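Local coordinates for protein bifunctional pinoresinol-lariciresinol reductase 1 (Thuja plicata, PDB 1QYD) that reduces pinoresinol to lariciresinol and then lariciresinol to secoisolariciresinol in lignan biosynthesis, taking the 4R-hydride from NADPH, at residues Ile60-Ser63 and Gln68-Val71; Asp72-Val77 and Val100-Glu105; Gly166-Leu171 and Lys230-Ile235. All coordinates share one frame; numbering follows the deposited sequence.

Interaction 1 of 3, residues Ile60-Ser63 and Gln68-Val71; sequences IEAS and QRLV
Arg-69 reaches from its helix to the loop at Ala-62 and lays one face of its guanidinium against the backbone there: CA of Ala-62 sits over that face, 4.2 Å from NE of Arg-69. Closer to the helix, the aliphatic stem of the arginine makes the apolar part of the contact, with CB of Ala-62 4.3 Å from CG of Arg-69. The CA-CB bonds of both residues point at the opposing segment, which fits their CA atoms being the nearest pair across it, 6.8 Å apart. Residues 60-63 lead out of strand 58-60, an outermost strand of the five-stranded parallel Rossmann-type sheet, and residues 68-71 belong to helix 67-74, so the contact packs a strand-to-helix connection against the first turn of its own helix. Leu-70 approaches differently. A chi1 of -153° with a chi2 of 51° turns CD1 toward the loop, 4.0 Å from the backbone O of Ser-63, a plain van der Waals approach. Leu-70 and Ala-62 also both touch Leu-34 of the neighbouring strand. Charge enters weakly: OE2 of Glu-61 stays 5.2 Å from NH1 of Arg-69, too far for a salt bridge, and Asp-66 makes a long, weak ion pair with the arginine. The side chain of Ser-63 lies about 6 Å from that of Arg-36, an inferred NADP(+)-binding residue, and packs on Asp-260 of the second subunit.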
loop_
_atom_site.group_PDB
_atom_site.type_symbol
_atom_site.label_atom_id
_atom_site.label_comp_id
_atom_site.label_asym_id
_atom_site.label_seq_id
_atom_site.Cartn_x
_atom_site.Cartn_y
_atom_site.Cartn_z
ATOM N N ILE A 60 -3.539 21.104 18.103
ATOM C CA ILE A 60 -4.048 19.916 18.754
ATOM C C ILE A 60 -3.038 18.819 18.589
ATOM O O ILE A 60 -2.935 18.223 17.533
ATOM C CB ILE A 60 -5.460 19.525 18.126
ATOM C CG1 ILE A 60 -6.532 20.516 18.577
ATOM C CG2 ILE A 60 -5.995 18.179 18.616
ATOM C CD1 ILE A 60 -6.584 21.843 17.831
ATOM N N GLU A 61 -2.308 18.524 19.659
ATOM C CA GLU A 61 -1.300 17.464 19.741
ATOM C C GLU A 61 -1.611 16.060 19.258
ATOM O O GLU A 61 -0.707 15.286 18.956
ATOM C CB GLU A 61 -0.837 17.282 21.164
ATOM C CG GLU A 61 0.006 18.416 21.769
ATOM C CD GLU A 61 0.293 18.312 23.273
ATOM O OE1 GLU A 61 0.781 19.298 23.827
ATOM O OE2 GLU A 61 0.036 17.273 23.893
ATOM N N ALA A 62 -2.900 15.748 19.218
ATOM C CA ALA A 62 -3.480 14.472 18.827
ATOM C C ALA A 62 -2.863 13.597 17.746
ATOM O O ALA A 62 -2.186 14.090 16.855
ATOM C CB ALA A 62 -4.921 14.720 18.423
ATOM N N SER A 63 -3.065 12.281 17.843
ATOM C CA SER A 63 -2.720 11.343 16.786
ATOM C C SER A 63 -4.051 10.825 16.212
ATOM O O SER A 63 -5.138 11.086 16.756
ATOM C CB SER A 63 -1.896 10.195 17.364
ATOM O OG SER A 63 -1.582 9.127 16.476
ATOM N N GLN A 68 -10.723 8.260 20.843
ATOM C CA GLN A 68 -11.421 9.088 21.801
ATOM C C GLN A 68 -10.935 10.523 21.822
ATOM O O GLN A 68 -11.768 11.386 22.076
ATOM C CB GLN A 68 -11.306 8.502 23.213
ATOM C CG GLN A 68 -9.908 8.258 23.784
ATOM C CD GLN A 68 -9.320 6.882 23.523
ATOM O OE1 GLN A 68 -9.497 6.283 22.457
ATOM N NE2 GLN A 68 -8.594 6.392 24.538
ATOM N N ARG A 69 -9.657 10.853 21.552
ATOM C CA ARG A 69 -9.259 12.250 21.548
ATOM C C ARG A 69 -9.664 12.932 20.256
ATOM O O ARG A 69 -9.977 14.133 20.222
ATOM C CB ARG A 69 -7.770 12.372 21.730
ATOM C CG ARG A 69 -7.258 13.802 21.880
ATOM C CD ARG A 69 -6.012 13.784 22.751
ATOM N NE ARG A 69 -5.082 12.746 22.322
ATOM C CZ ARG A 69 -3.865 12.531 22.828
ATOM N NH1 ARG A 69 -3.378 13.299 23.810
ATOM N NH2 ARG A 69 -3.163 11.492 22.343
ATOM N N LEU A 70 -9.705 12.113 19.199
ATOM C CA LEU A 70 -10.107 12.566 17.898
ATOM C C LEU A 70 -11.542 13.040 18.007
ATOM O O LEU A 70 -11.791 14.203 17.707
ATOM C CB LEU A 70 -9.932 11.401 16.999
ATOM C CG LEU A 70 -9.668 11.620 15.545
ATOM C CD1 LEU A 70 -8.529 12.591 15.340
ATOM C CD2 LEU A 70 -9.370 10.255 14.939
ATOM N N VAL A 71 -12.463 12.230 18.561
ATOM C CA VAL A 71 -13.862 12.636 18.760
ATOM C C VAL A 71 -14.025 13.824 19.690
ATOM O O VAL A 71 -14.912 14.661 19.481
ATOM C CB VAL A 71 -14.694 11.480 19.325
ATOM C CG1 VAL A 71 -16.148 11.867 19.301
ATOM C CG2 VAL A 71 -14.597 10.237 18.448
#

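Interaction 2 of 3, residues Asp72-Val77 and Val100-Glu105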
loop_
_atom_site.group_PDB
_atom_site.type_symbol
_atom_site.label_atom_id
_atom_site.label_comp_id
_atom_site.label_asym_id
_atom_site.label_seq_id
_atom_site.Cartn_x
_atom_site.Cartn_y
_atom_site.Cartn_z
ATOM N N ASP A 72 -13.131 13.928 20.691
ATOM C CA ASP A 72 -13.194 15.037 21.630
ATOM C C ASP A 72 -13.017 16.318 20.861
ATOM O O ASP A 72 -13.846 17.226 20.927
ATOM C CB ASP A 72 -12.081 15.043 22.691
ATOM C CG ASP A 72 -12.082 14.038 23.817
ATOM O OD1 ASP A 72 -11.048 13.883 24.459
ATOM O OD2 ASP A 72 -13.104 13.417 24.070
ATOM N N ALA A 73 -11.900 16.242 20.104
ATOM C CA ALA A 73 -11.348 17.286 19.254
ATOM C C ALA A 73 -12.346 17.829 18.226
ATOM O O ALA A 73 -12.532 19.040 18.125
ATOM C CB ALA A 73 -10.085 16.700 18.558
ATOM N N LEU A 74 -13.020 16.881 17.548
ATOM C CA LEU A 74 -13.979 17.115 16.483
ATOM C C LEU A 74 -15.253 17.724 16.991
ATOM O O LEU A 74 -15.965 18.393 16.244
ATOM C CB LEU A 74 -14.337 15.813 15.757
ATOM C CG LEU A 74 -13.224 14.902 15.228
ATOM C CD1 LEU A 74 -13.764 13.507 15.035
ATOM C CD2 LEU A 74 -12.697 15.392 13.937
ATOM N N LYS A 75 -15.562 17.477 18.269
ATOM C CA LYS A 75 -16.745 18.059 18.870
ATOM C C LYS A 75 -16.568 19.549 19.024
ATOM O O LYS A 75 -17.549 20.302 19.112
ATOM C CB LYS A 75 -17.029 17.449 20.229
ATOM C CG LYS A 75 -17.621 16.033 20.216
ATOM C CD LYS A 75 -18.962 15.881 19.514
ATOM C CE LYS A 75 -20.155 16.458 20.276
ATOM N NZ LYS A 75 -21.390 16.434 19.498
ATOM N N GLN A 76 -15.324 20.026 18.956
ATOM C CA GLN A 76 -15.075 21.458 19.121
ATOM C C GLN A 76 -15.250 22.239 17.828
ATOM O O GLN A 76 -15.345 23.466 17.835
ATOM C CB GLN A 76 -13.659 21.720 19.637
ATOM C CG GLN A 76 -13.178 20.895 20.831
ATOM C CD GLN A 76 -14.135 20.756 22.012
ATOM O OE1 GLN A 76 -14.695 21.716 22.565
ATOM N NE2 GLN A 76 -14.277 19.476 22.375
ATOM N N VAL A 77 -15.313 21.511 16.715
ATOM C CA VAL A 77 -15.423 22.152 15.423
ATOM C C VAL A 77 -16.601 21.736 14.515
ATOM O O VAL A 77 -17.218 20.681 14.643
ATOM C CB VAL A 77 -14.065 21.944 14.715
ATOM C CG1 VAL A 77 -12.919 22.568 15.503
ATOM C CG2 VAL A 77 -13.822 20.465 14.552
ATOM N N VAL A 100 -13.007 9.068 9.568
ATOM C CA VAL A 100 -14.420 8.936 9.146
ATOM C C VAL A 100 -15.274 8.214 10.206
ATOM O O VAL A 100 -16.442 8.524 10.458
ATOM C CB VAL A 100 -14.486 8.168 7.788
ATOM C CG1 VAL A 100 -15.934 7.985 7.343
ATOM C CG2 VAL A 100 -13.763 8.961 6.710
ATOM N N GLU A 101 -14.619 7.205 10.777
ATOM C CA GLU A 101 -15.066 6.457 11.933
ATOM C C GLU A 101 -15.223 7.445 13.090
ATOM O O GLU A 101 -16.220 7.383 13.803
ATOM C CB GLU A 101 -14.021 5.395 12.297
ATOM C CG GLU A 101 -14.131 3.984 11.694
ATOM C CD GLU A 101 -13.922 3.701 10.190
ATOM O OE1 GLU A 101 -14.446 4.431 9.326
ATOM O OE2 GLU A 101 -13.245 2.703 9.882
ATOM N N ALA A 102 -14.283 8.380 13.319
ATOM C CA ALA A 102 -14.392 9.381 14.368
ATOM C C ALA A 102 -15.416 10.484 14.108
ATOM O O ALA A 102 -15.897 11.134 15.029
ATOM C CB ALA A 102 -13.046 10.030 14.577
ATOM N N ILE A 103 -15.746 10.740 12.852
ATOM C CA ILE A 103 -16.735 11.725 12.441
ATOM C C ILE A 103 -18.136 11.126 12.548
ATOM O O ILE A 103 -19.071 11.846 12.917
ATOM C CB ILE A 103 -16.392 12.181 10.961
ATOM C CG1 ILE A 103 -15.229 13.146 11.045
ATOM C CG2 ILE A 103 -17.520 12.930 10.264
ATOM C CD1 ILE A 103 -14.595 13.462 9.702
ATOM N N LYS A 104 -18.312 9.840 12.183
ATOM C CA LYS A 104 -19.576 9.128 12.268
ATOM C C LYS A 104 -20.086 9.109 13.702
ATOM O O LYS A 104 -21.216 9.480 14.007
ATOM C CB LYS A 104 -19.324 7.735 11.724
ATOM C CG LYS A 104 -20.407 6.681 11.846
ATOM C CD LYS A 104 -21.756 7.075 11.231
ATOM C CE LYS A 104 -22.714 5.874 11.160
ATOM N NZ LYS A 104 -23.914 6.170 10.393
ATOM N N GLU A 105 -19.181 8.756 14.596
ATOM C CA GLU A 105 -19.427 8.682 16.022
ATOM C C GLU A 105 -19.867 10.000 16.607
ATOM O O GLU A 105 -20.896 10.025 17.286
ATOM C CB GLU A 105 -18.178 8.247 16.749
ATOM C CG GLU A 105 -18.460 7.700 18.132
ATOM C CD GLU A 105 -17.588 6.500 18.457
ATOM O OE1 GLU A 105 -17.599 5.545 17.676
ATOM O OE2 GLU A 105 -16.907 6.527 19.489
#
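Leu-74 sets its CG anti to its own carbonyl carbon, beside the backbone N (chi1 -51°), and a chi2 of 159° then extends CD1 toward Ala-102 and Ile-103. That one methyl makes every close approach between the segments. Nearest to it is the backbone O of Ala-102, 3.2 Å from CD1 of Leu-74, a tight carbon-to-carbonyl packing contact and not a hydrogen bond. The same CD1 lies 3.6 Å from CB of Ala-102, whose CA-CB bond points back at the leucine, and 4.3 Å from CG1 of Ile-103, a looser contact. The nearest backbones are those of Leu-74 and Ile-103, with CA atoms 7.3 Å apart.

The segments come from helices 67-74 and 96-105, which pack together beside the parallel sheet of the Rossmann-type domain. Leu-74 also reaches Leu-8 of strand 7-10, while Ile-103 rests on Phe-112 of strand 111-113, so both residues face the sheet as well as each other. Beyond the helix the chain makes a type I beta turn from Leu-74 to Val-77, with Val-77 N bonded to Leu-74 O at 3.2 Å. Gln-76 folds back over this end: its NE2 donates to Asp-72 O at 2.7 Å, from above the carbonyl plane (42° out of it).

All three touching residues are buried, and the polar bonds shape the 72-77 segment locally. Between residues 72-77 and 100-105 the contact is therefore dispersive, carried by the fit of one leucine methyl against the backbone O and CB of Ala-102, with no directional bond to fix the spacing.

Interaction 3 of 3, residues Gly166-Leu171 and Lys230-Ile235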
loop_
_atom_site.group_PDB
_atom_site.type_symbol
_atom_site.label_atom_id
_atom_site.label_comp_id
_atom_site.label_asym_id
_atom_site.label_seq_id
_atom_site.Cartn_x
_atom_site.Cartn_y
_atom_site.Cartn_z
ATOM N N GLY A 166 5.865 24.717 -13.286
ATOM C CA GLY A 166 7.183 25.005 -12.758
ATOM C C GLY A 166 8.135 24.228 -13.613
ATOM O O GLY A 166 8.897 24.806 -14.362
ATOM N N SER A 167 7.941 22.914 -13.550
ATOM C CA SER A 167 8.656 21.944 -14.342
ATOM C C SER A 167 8.371 22.007 -15.847
ATOM O O SER A 167 9.206 21.544 -16.627
ATOM C CB SER A 167 8.302 20.569 -13.838
ATOM O OG SER A 167 6.877 20.491 -13.829
ATOM N N LEU A 168 7.204 22.583 -16.219
ATOM C CA LEU A 168 6.577 22.616 -17.555
ATOM C C LEU A 168 6.069 21.224 -17.972
ATOM O O LEU A 168 5.616 20.996 -19.090
ATOM C CB LEU A 168 7.565 23.174 -18.602
ATOM C CG LEU A 168 7.216 24.445 -19.386
ATOM C CD1 LEU A 168 6.495 25.446 -18.537
ATOM C CD2 LEU A 168 8.509 25.060 -19.907
ATOM N N ALA A 169 6.056 20.354 -16.941
ATOM C CA ALA A 169 5.645 18.962 -16.842
ATOM C C ALA A 169 6.691 17.908 -17.219
ATOM O O ALA A 169 6.385 16.809 -17.706
ATOM C CB ALA A 169 4.385 18.771 -17.678
ATOM N N GLN A 170 7.966 18.192 -16.895
ATOM C CA GLN A 170 9.029 17.305 -17.327
ATOM C C GLN A 170 9.471 16.205 -16.402
ATOM O O GLN A 170 9.676 16.349 -15.194
ATOM C CB GLN A 170 10.218 18.141 -17.720
ATOM C CG GLN A 170 10.240 18.153 -19.257
ATOM C CD GLN A 170 9.747 19.413 -19.946
ATOM O OE1 GLN A 170 8.818 19.432 -20.745
ATOM N NE2 GLN A 170 10.408 20.519 -19.690
ATOM N N LEU A 171 9.622 15.088 -17.110
ATOM C CA LEU A 171 9.962 13.757 -16.619
ATOM C C LEU A 171 11.166 13.654 -15.715
ATOM O O LEU A 171 11.508 12.536 -15.306
ATOM C CB LEU A 171 10.241 12.757 -17.784
ATOM C CG LEU A 171 9.289 12.368 -18.923
ATOM C CD1 LEU A 171 9.880 11.225 -19.712
ATOM C CD2 LEU A 171 7.970 11.899 -18.369
ATOM N N LYS A 230 1.588 22.496 -24.507
ATOM C CA LYS A 230 2.248 23.359 -25.451
ATOM C C LYS A 230 1.857 24.801 -25.157
ATOM O O LYS A 230 2.722 25.670 -25.177
ATOM C CB LYS A 230 1.788 22.838 -26.806
ATOM C CG LYS A 230 2.315 23.264 -28.173
ATOM C CD LYS A 230 1.477 22.457 -29.200
ATOM C CE LYS A 230 1.741 22.816 -30.686
ATOM N NZ LYS A 230 0.726 22.326 -31.619
ATOM N N GLU A 231 0.606 25.134 -24.857
ATOM C CA GLU A 231 0.287 26.513 -24.562
ATOM C C GLU A 231 0.843 27.058 -23.288
ATOM O O GLU A 231 0.869 28.281 -23.185
ATOM C CB GLU A 231 -1.156 26.766 -24.441
ATOM C CG GLU A 231 -1.955 26.479 -25.685
ATOM C CD GLU A 231 -3.411 26.650 -25.327
ATOM O OE1 GLU A 231 -3.997 25.714 -24.781
ATOM O OE2 GLU A 231 -3.934 27.738 -25.561
ATOM N N VAL A 232 1.197 26.221 -22.293
ATOM C CA VAL A 232 1.890 26.674 -21.076
ATOM C C VAL A 232 3.392 26.822 -21.385
ATOM O O VAL A 232 4.069 27.690 -20.825
ATOM C CB VAL A 232 1.676 25.663 -19.890
ATOM C CG1 VAL A 232 2.570 25.913 -18.638
ATOM C CG2 VAL A 232 0.212 25.819 -19.509
ATOM N N ILE A 233 3.924 25.991 -22.297
ATOM C CA ILE A 233 5.279 26.139 -22.772
ATOM C C ILE A 233 5.323 27.462 -23.468
ATOM O O ILE A 233 6.319 28.152 -23.324
ATOM C CB ILE A 233 5.680 25.090 -23.771
ATOM C CG1 ILE A 233 5.527 23.698 -23.174
ATOM C CG2 ILE A 233 7.120 25.354 -24.165
ATOM C CD1 ILE A 233 6.076 22.445 -23.897
ATOM N N GLN A 234 4.239 27.835 -24.154
ATOM C CA GLN A 234 4.160 29.087 -24.888
ATOM C C GLN A 234 4.080 30.374 -24.103
ATOM O O GLN A 234 4.490 31.415 -24.636
ATOM C CB GLN A 234 2.992 29.063 -25.816
ATOM C CG GLN A 234 3.353 28.365 -27.111
ATOM C CD GLN A 234 2.164 28.258 -28.046
ATOM O OE1 GLN A 234 1.977 27.239 -28.712
ATOM N NE2 GLN A 234 1.320 29.294 -28.107
ATOM N N ILE A 235 3.555 30.314 -22.870
ATOM C CA ILE A 235 3.567 31.452 -21.957
ATOM C C ILE A 235 4.996 31.611 -21.446
ATOM O O ILE A 235 5.419 32.734 -21.175
ATOM C CB ILE A 235 2.582 31.180 -20.794
ATOM C CG1 ILE A 235 1.146 31.136 -21.336
ATOM C CG2 ILE A 235 2.727 32.258 -19.720
ATOM C CD1 ILE A 235 0.073 30.460 -20.454
#
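Helix 229-241, which follows strand 226-228, receives a leucine from the irregular loop between helix 161-164 and strand 181-182; the contact is hydrophobic packing within this NmrA-type reductase, away from the inferred NADP(+) and substrate sites. Leu-168 inserts against two successive residues of the helix. Its CD1 meets CG1 of Val-232 at 4.0 Å, the two side chains running antiparallel alongside one another, and CD1 lies equally near, 4.0 Å, to the backbone O of Val-232. On the other residue, CG of Leu-168 lies 4.2 Å from CG1 of Ile-233. The chi1 of Leu-168, -120°, is not a staggered value, and its CA-CB bond does not aim at the helix, but the branch bends back so that CD1 reaches it. Val-232, by contrast, points its CA-CB bond at the loop, and a chi1 of 169° swings CG1 to the side where CD1 of Leu-168 lies. Val-182 of strand 181-182 touches both Leu-168 and Ile-233, while Leu-309 of helix 305-309 packs on Val-232, so the contact is shared with two further elements. The loop backbone is unusual at this point, since Leu-168 and Ala-169 both have positive phi. The same residues lie in an ST turn begun by Ser-167: the backbone N of Ala-169 donates to OG of Ser-167 at 3.2 Å, with an N-H...O angle of 150°.

In the fold
From the N terminus, interaction 1 closes first, joining the exit of strand 58-60 to helix 67-74 across a gap of only four residues. Interaction 2 opens on the same helix and closes a longer loop, passing through strand 79-82 to reach helix 96-105. The two are in series and adjoin, with centres 9 Å apart and CD2 of Leu-70 3.7 Å from CB of Ala-102, so helix 67-74 is held by both. Interaction 3 follows, spanning 58 residues from the 166-171 loop to helix 229-241. It lies on the opposite side of the chain's centre, its centre about 42 Å from those of the other two; none of the three nests or crosses.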